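Local coordinates for FrnE protein (Deinococcus radiodurans, PDB 5CO3), which probably acts as a cytoplasmic thiol-disulfide oxidoreductase with a DsbA-like thioredoxin fold, at residues N108-H113 / T171-V176; L115-A120 / R177-Q182. All blocks are in the same frame, centred on the assembly; numbering follows the deposited sequence.

In the fold
Both interactions hold helix 110-121 against helix 173-186 within the DsbA-like thioredoxin domain, their centres about 6 Å apart. Interaction 1 joins the N-terminal turns, where the backbones come nearest and the contact is apolar. Interaction 2 lies farther along each helix, where the backbones have spread and a histidine and an aspartate reach between them. Both are partly buried. The seam is continuous: V176 of interaction 1 touches H117 of interaction 2, and the F110 ring has R177 as a cation-pi partner. S51 of strand 45-51 touches both, meeting V176 and H113 by packing but H117 and D179 by hydrogen bonds, so chemistry changes from hydrophobic to polar along one seam.

Interaction 1: residues N108-H113 / T171-V176; sequences NTFLAH and TYAQAV
F110 and V176 pack where the opening turns of helices 110-121 and 173-186 meet in the DsbA-like domain. The F110 ring swings out to the other helix, edge first, because chi1, -172°, sets CG opposite the backbone N. At that edge F110 CE1 lies 3.4 Å from V176 CG1, a tight apolar contact, while F110 CZ reaches past to A173, 3.7 Å from A173 CB and 3.5 Å from A173 O. Alanine suits this place because its short side chain lets the ring rim come close to the backbone of the turn. Of the V176 methyls, CG1 mainly meets the phenylalanine, and CG2 lies over H113, 3.7 Å from H113 C and 3.9 Å from H113 CB. Here the backbones are close, with H113 CA and V176 CA 6.6 Å apart. The helix start is shaped by an Asx turn, in which N108 OD1 accepts a 2.9 Å bond from F110 N. H113 turns its imidazole away from V176, and its NE2 bonds to D19, which T109 also engages. Strand 45-51 flanks the pair through S51, against which both H113 and V176 pack, while L111 and A112 touch L149 of helix 146-156.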
loop_
_atom_site.group_PDB
_atom_site.type_symbol
_atom_site.label_atom_id
_atom_site.label_comp_id
_atom_site.label_asym_id
_atom_site.label_seq_id
_atom_site.Cartn_x
_atom_site.Cartn_y
_atom_site.Cartn_z
ATOM N N ASN A 108 -12.428 -7.119 -8.079
ATOM C CA ASN A 108 -11.221 -6.766 -8.830
ATOM C C ASN A 108 -10.828 -5.345 -8.429
ATOM O O ASN A 108 -11.686 -4.471 -8.422
ATOM C CB ASN A 108 -11.483 -6.868 -10.346
ATOM C CG ASN A 108 -10.237 -6.589 -11.176
ATOM O OD1 ASN A 108 -9.750 -5.460 -11.217
ATOM N ND2 ASN A 108 -9.720 -7.618 -11.847
ATOM N N THR A 109 -9.553 -5.113 -8.097
ATOM C CA THR A 109 -9.124 -3.815 -7.538
ATOM C C THR A 109 -8.467 -2.848 -8.535
ATOM O O THR A 109 -7.942 -1.807 -8.133
ATOM C CB THR A 109 -8.138 -4.014 -6.351
ATOM O OG1 THR A 109 -6.998 -4.776 -6.773
ATOM C CG2 THR A 109 -8.841 -4.741 -5.208
ATOM N N PHE A 110 -8.525 -3.170 -9.831
ATOM C CA PHE A 110 -7.848 -2.370 -10.859
ATOM C C PHE A 110 -8.315 -0.908 -10.847
ATOM O O PHE A 110 -7.486 0.020 -10.818
ATOM C CB PHE A 110 -8.077 -2.996 -12.245
ATOM C CG PHE A 110 -7.266 -2.373 -13.361
ATOM C CD1 PHE A 110 -5.908 -2.133 -13.214
ATOM C CD2 PHE A 110 -7.859 -2.089 -14.590
ATOM C CE1 PHE A 110 -5.165 -1.579 -14.251
ATOM C CE2 PHE A 110 -7.113 -1.542 -15.631
ATOM C CZ PHE A 110 -5.768 -1.294 -15.466
ATOM N N LEU A 111 -9.630 -0.711 -10.833
ATOM C CA LEU A 111 -10.219 0.625 -10.863
ATOM C C LEU A 111 -9.910 1.393 -9.580
ATOM O O LEU A 111 -9.659 2.598 -9.621
ATOM C CB LEU A 111 -11.735 0.550 -11.073
ATOM C CG LEU A 111 -12.234 0.262 -12.486
ATOM C CD1 LEU A 111 -13.721 -0.075 -12.470
ATOM C CD2 LEU A 111 -11.942 1.457 -13.397
ATOM N N ALA A 112 -9.934 0.697 -8.446
ATOM C CA ALA A 112 -9.569 1.288 -7.169
ATOM C C ALA A 112 -8.131 1.785 -7.209
ATOM O O ALA A 112 -7.843 2.881 -6.740
ATOM C CB ALA A 112 -9.755 0.275 -6.064
ATOM N N HIS A 113 -7.228 0.994 -7.784
ATOM C CA HIS A 113 -5.838 1.431 -7.905
ATOM C C HIS A 113 -5.733 2.655 -8.802
ATOM O O HIS A 113 -4.912 3.541 -8.554
ATOM C CB HIS A 113 -4.950 0.298 -8.427
ATOM C CG HIS A 113 -4.598 -0.707 -7.373
ATOM N ND1 HIS A 113 -3.725 -0.426 -6.340
ATOM C CD2 HIS A 113 -4.997 -1.987 -7.189
ATOM C CE1 HIS A 113 -3.612 -1.489 -5.564
ATOM N NE2 HIS A 113 -4.370 -2.452 -6.062
ATOM N N THR A 171 -8.095 6.713 -17.583
ATOM C CA THR A 171 -6.926 7.587 -17.675
ATOM C C THR A 171 -5.671 7.019 -17.002
ATOM O O THR A 171 -4.583 7.082 -17.567
ATOM C CB THR A 171 -7.222 8.965 -17.051
ATOM O OG1 THR A 171 -8.313 9.573 -17.747
ATOM C CG2 THR A 171 -6.009 9.874 -17.145
ATOM N N TYR A 172 -5.833 6.449 -15.808
ATOM C CA TYR A 172 -4.693 5.940 -15.040
ATOM C C TYR A 172 -4.505 4.429 -15.133
ATOM O O TYR A 172 -3.735 3.847 -14.363
ATOM C CB TYR A 172 -4.826 6.356 -13.569
ATOM C CG TYR A 172 -4.817 7.853 -13.413
ATOM C CD1 TYR A 172 -3.623 8.555 -13.293
ATOM C CD2 TYR A 172 -6.005 8.572 -13.426
ATOM C CE1 TYR A 172 -3.616 9.938 -13.172
ATOM C CE2 TYR A 172 -6.011 9.946 -13.305
ATOM C CZ TYR A 172 -4.815 10.625 -13.176
ATOM O OH TYR A 172 -4.827 11.994 -13.056
ATOM N N ALA A 173 -5.206 3.796 -16.068
ATOM C CA ALA A 173 -5.087 2.357 -16.262
ATOM C C ALA A 173 -3.644 1.968 -16.580
ATOM O O ALA A 173 -3.119 0.996 -16.036
ATOM C CB ALA A 173 -6.030 1.887 -17.380
ATOM N N GLN A 174 -2.993 2.733 -17.450
ATOM C CA GLN A 174 -1.624 2.400 -17.828
ATOM C C GLN A 174 -0.644 2.620 -16.677
ATOM O O GLN A 174 0.278 1.824 -16.472
ATOM C CB GLN A 174 -1.182 3.206 -19.048
ATOM C CG GLN A 174 -0.056 2.523 -19.798
ATOM C CD GLN A 174 -0.389 1.069 -20.118
ATOM O OE1 GLN A 174 -1.485 0.759 -20.591
ATOM N NE2 GLN A 174 0.550 0.172 -19.843
ATOM N N ALA A 175 -0.842 3.698 -15.928
ATOM C CA ALA A 175 0.017 3.977 -14.782
ATOM C C ALA A 175 -0.031 2.816 -13.781
ATOM O O ALA A 175 0.974 2.476 -13.165
ATOM C CB ALA A 175 -0.387 5.285 -14.115
ATOM N N VAL A 176 -1.197 2.195 -13.641
ATOM C CA VAL A 176 -1.348 1.083 -12.702
ATOM C C VAL A 176 -0.580 -0.141 -13.213
ATOM O O VAL A 176 0.127 -0.801 -12.453
ATOM C CB VAL A 176 -2.851 0.732 -12.471
ATOM C CG1 VAL A 176 -3.009 -0.614 -11.756
ATOM C CG2 VAL A 176 -3.537 1.845 -11.679
#

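Interaction 2: residues L115-A120 / R177-Q182; sequences LIHYAA and RYDEAQ
H117 and D179 carry the nearest CA atoms of the two helical segments, yet these stand 10.3 Å apart, too far for backbone packing, so the imidazole of H117 and the short carboxylate of D179 span the interval from opposite directions. A chi1 of -81° in H117 turns the ring out from helix 110-121 toward D179, and its edge meets the carboxylate with the two planes 50° apart. H117 NE2 lies 2.9 Å from D179 OD2, but H117 CE1 is almost as near to the same oxygen at 3.1 Å. The oxygen thus sits off to one side of the N-H direction, and the resulting hydrogen bond is bent to 120° and weak. Along the second helix, E180 OE1 receives R177 NH1 on its syn lone pair, in the guanidinium plane (2.9 Å), with E53 as a further partner of the arginine. Histidine and aspartate suit a junction shared with strand 45-51: H117 NE2 is shared between S51 OG and D179 OD2, S51 N also bonds to D179 OD2, and H50 ND1 to D179 OD1. Several bonds therefore fix the buried carboxylate, whose weak link to H117 supplements the histidine's hydrogen bond with S51 and may polarise the imidazole.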
loop_
_atom_site.group_PDB
_atom_site.type_symbol
_atom_site.label_atom_id
_atom_site.label_comp_id
_atom_site.label_asym_id
_atom_site.label_seq_id
_atom_site.Cartn_x
_atom_site.Cartn_y
_atom_site.Cartn_z
ATOM N N LEU A 115 -8.004 4.978 -9.035
ATOM C CA LEU A 115 -8.481 6.092 -8.218
ATOM C C LEU A 115 -7.366 6.617 -7.315
ATOM O O LEU A 115 -7.233 7.824 -7.097
ATOM C CB LEU A 115 -9.683 5.666 -7.379
ATOM C CG LEU A 115 -10.250 6.763 -6.474
ATOM C CD1 LEU A 115 -10.554 8.024 -7.269
ATOM C CD2 LEU A 115 -11.496 6.265 -5.741
ATOM N N ILE A 116 -6.553 5.710 -6.798
ATOM C CA ILE A 116 -5.455 6.157 -5.953
ATOM C C ILE A 116 -4.460 6.988 -6.776
ATOM O O ILE A 116 -3.979 8.034 -6.327
ATOM C CB ILE A 116 -4.751 4.984 -5.287
ATOM C CG1 ILE A 116 -5.697 4.308 -4.303
ATOM C CG2 ILE A 116 -3.578 5.512 -4.466
ATOM C CD1 ILE A 116 -5.254 2.935 -3.824
ATOM N N HIS A 117 -4.171 6.540 -7.992
ATOM C CA HIS A 117 -3.346 7.321 -8.907
ATOM C C HIS A 117 -3.931 8.710 -9.172
ATOM O O HIS A 117 -3.197 9.704 -9.144
ATOM C CB HIS A 117 -3.152 6.564 -10.213
ATOM C CG HIS A 117 -2.081 5.524 -10.145
ATOM N ND1 HIS A 117 -0.821 5.718 -10.670
ATOM C CD2 HIS A 117 -2.074 4.287 -9.598
ATOM C CE1 HIS A 117 -0.089 4.639 -10.460
ATOM N NE2 HIS A 117 -0.824 3.756 -9.808
ATOM N N TYR A 118 -5.244 8.789 -9.398
ATOM C CA TYR A 118 -5.904 10.084 -9.584
ATOM C C TYR A 118 -5.717 10.963 -8.343
ATOM O O TYR A 118 -5.333 12.135 -8.441
ATOM C CB TYR A 118 -7.410 9.916 -9.886
ATOM C CG TYR A 118 -8.130 11.250 -9.887
ATOM C CD1 TYR A 118 -8.095 12.082 -11.001
ATOM C CD2 TYR A 118 -8.811 11.694 -8.758
ATOM C CE1 TYR A 118 -8.728 13.319 -10.994
ATOM C CE2 TYR A 118 -9.449 12.925 -8.741
ATOM C CZ TYR A 118 -9.404 13.733 -9.859
ATOM O OH TYR A 118 -10.033 14.964 -9.851
ATOM N N ALA A 119 -5.985 10.383 -7.177
ATOM C CA ALA A 119 -5.866 11.094 -5.912
ATOM C C ALA A 119 -4.451 11.593 -5.681
ATOM O O ALA A 119 -4.259 12.700 -5.182
ATOM C CB ALA A 119 -6.297 10.203 -4.762
ATOM N N ALA A 120 -3.460 10.784 -6.044
ATOM C CA ALA A 120 -2.069 11.162 -5.780
ATOM C C ALA A 120 -1.631 12.365 -6.625
ATOM O O ALA A 120 -0.691 13.066 -6.267
ATOM C CB ALA A 120 -1.140 9.977 -6.018
ATOM N N ARG A 177 -0.713 -0.428 -14.507
ATOM C CA ARG A 177 -0.028 -1.568 -15.107
ATOM C C ARG A 177 1.490 -1.402 -15.037
ATOM O O ARG A 177 2.221 -2.381 -14.871
ATOM C CB ARG A 177 -0.476 -1.763 -16.561
ATOM C CG ARG A 177 -1.924 -2.198 -16.691
ATOM C CD ARG A 177 -2.143 -3.586 -16.118
ATOM N NE ARG A 177 -3.518 -4.026 -16.332
ATOM C CZ ARG A 177 -4.299 -4.560 -15.397
ATOM N NH1 ARG A 177 -3.848 -4.737 -14.159
ATOM N NH2 ARG A 177 -5.535 -4.920 -15.705
ATOM N N TYR A 178 1.960 -0.162 -15.148
ATOM C CA TYR A 178 3.393 0.101 -15.086
ATOM C C TYR A 178 3.915 -0.165 -13.681
ATOM O O TYR A 178 4.997 -0.725 -13.507
ATOM C CB TYR A 178 3.704 1.535 -15.519
ATOM C CG TYR A 178 3.675 1.722 -17.025
ATOM C CD1 TYR A 178 3.513 0.633 -17.878
ATOM C CD2 TYR A 178 3.823 2.981 -17.594
ATOM C CE1 TYR A 178 3.493 0.796 -19.249
ATOM C CE2 TYR A 178 3.803 3.152 -18.971
ATOM C CZ TYR A 178 3.635 2.054 -19.791
ATOM O OH TYR A 178 3.609 2.213 -21.158
ATOM N N ASP A 179 3.129 0.234 -12.687
ATOM C CA ASP A 179 3.423 -0.062 -11.284
ATOM C C ASP A 179 3.595 -1.554 -11.036
ATOM O O ASP A 179 4.530 -1.989 -10.365
ATOM C CB ASP A 179 2.304 0.461 -10.384
ATOM C CG ASP A 179 2.624 1.795 -9.769
ATOM O OD1 ASP A 179 3.806 2.204 -9.808
ATOM O OD2 ASP A 179 1.691 2.424 -9.225
ATOM N N GLU A 180 2.670 -2.333 -11.577
ATOM C CA GLU A 180 2.674 -3.772 -11.379
ATOM C C GLU A 180 3.829 -4.444 -12.110
ATOM O O GLU A 180 4.433 -5.393 -11.603
ATOM C CB GLU A 180 1.332 -4.347 -11.828
ATOM C CG GLU A 180 0.182 -3.795 -11.003
ATOM C CD GLU A 180 -1.192 -4.087 -11.575
ATOM O OE1 GLU A 180 -1.309 -4.445 -12.762
ATOM O OE2 GLU A 180 -2.165 -3.943 -10.822
ATOM N N ALA A 181 4.121 -3.956 -13.311
ATOM C CA ALA A 181 5.266 -4.435 -14.067
ATOM C C ALA A 181 6.552 -4.167 -13.291
ATOM O O ALA A 181 7.436 -5.019 -13.217
ATOM C CB ALA A 181 5.309 -3.776 -15.435
ATOM N N GLN A 182 6.645 -2.988 -12.690
ATOM C CA GLN A 182 7.843 -2.633 -11.944
ATOM C C GLN A 182 8.042 -3.574 -10.755
ATOM O O GLN A 182 9.167 -4.005 -10.481
ATOM C CB GLN A 182 7.782 -1.181 -11.474
ATOM C CG GLN A 182 9.106 -0.688 -10.917
ATOM C CD GLN A 182 9.079 0.772 -10.518
ATOM O OE1 GLN A 182 8.023 1.407 -10.508
ATOM N NE2 GLN A 182 10.247 1.316 -10.189
#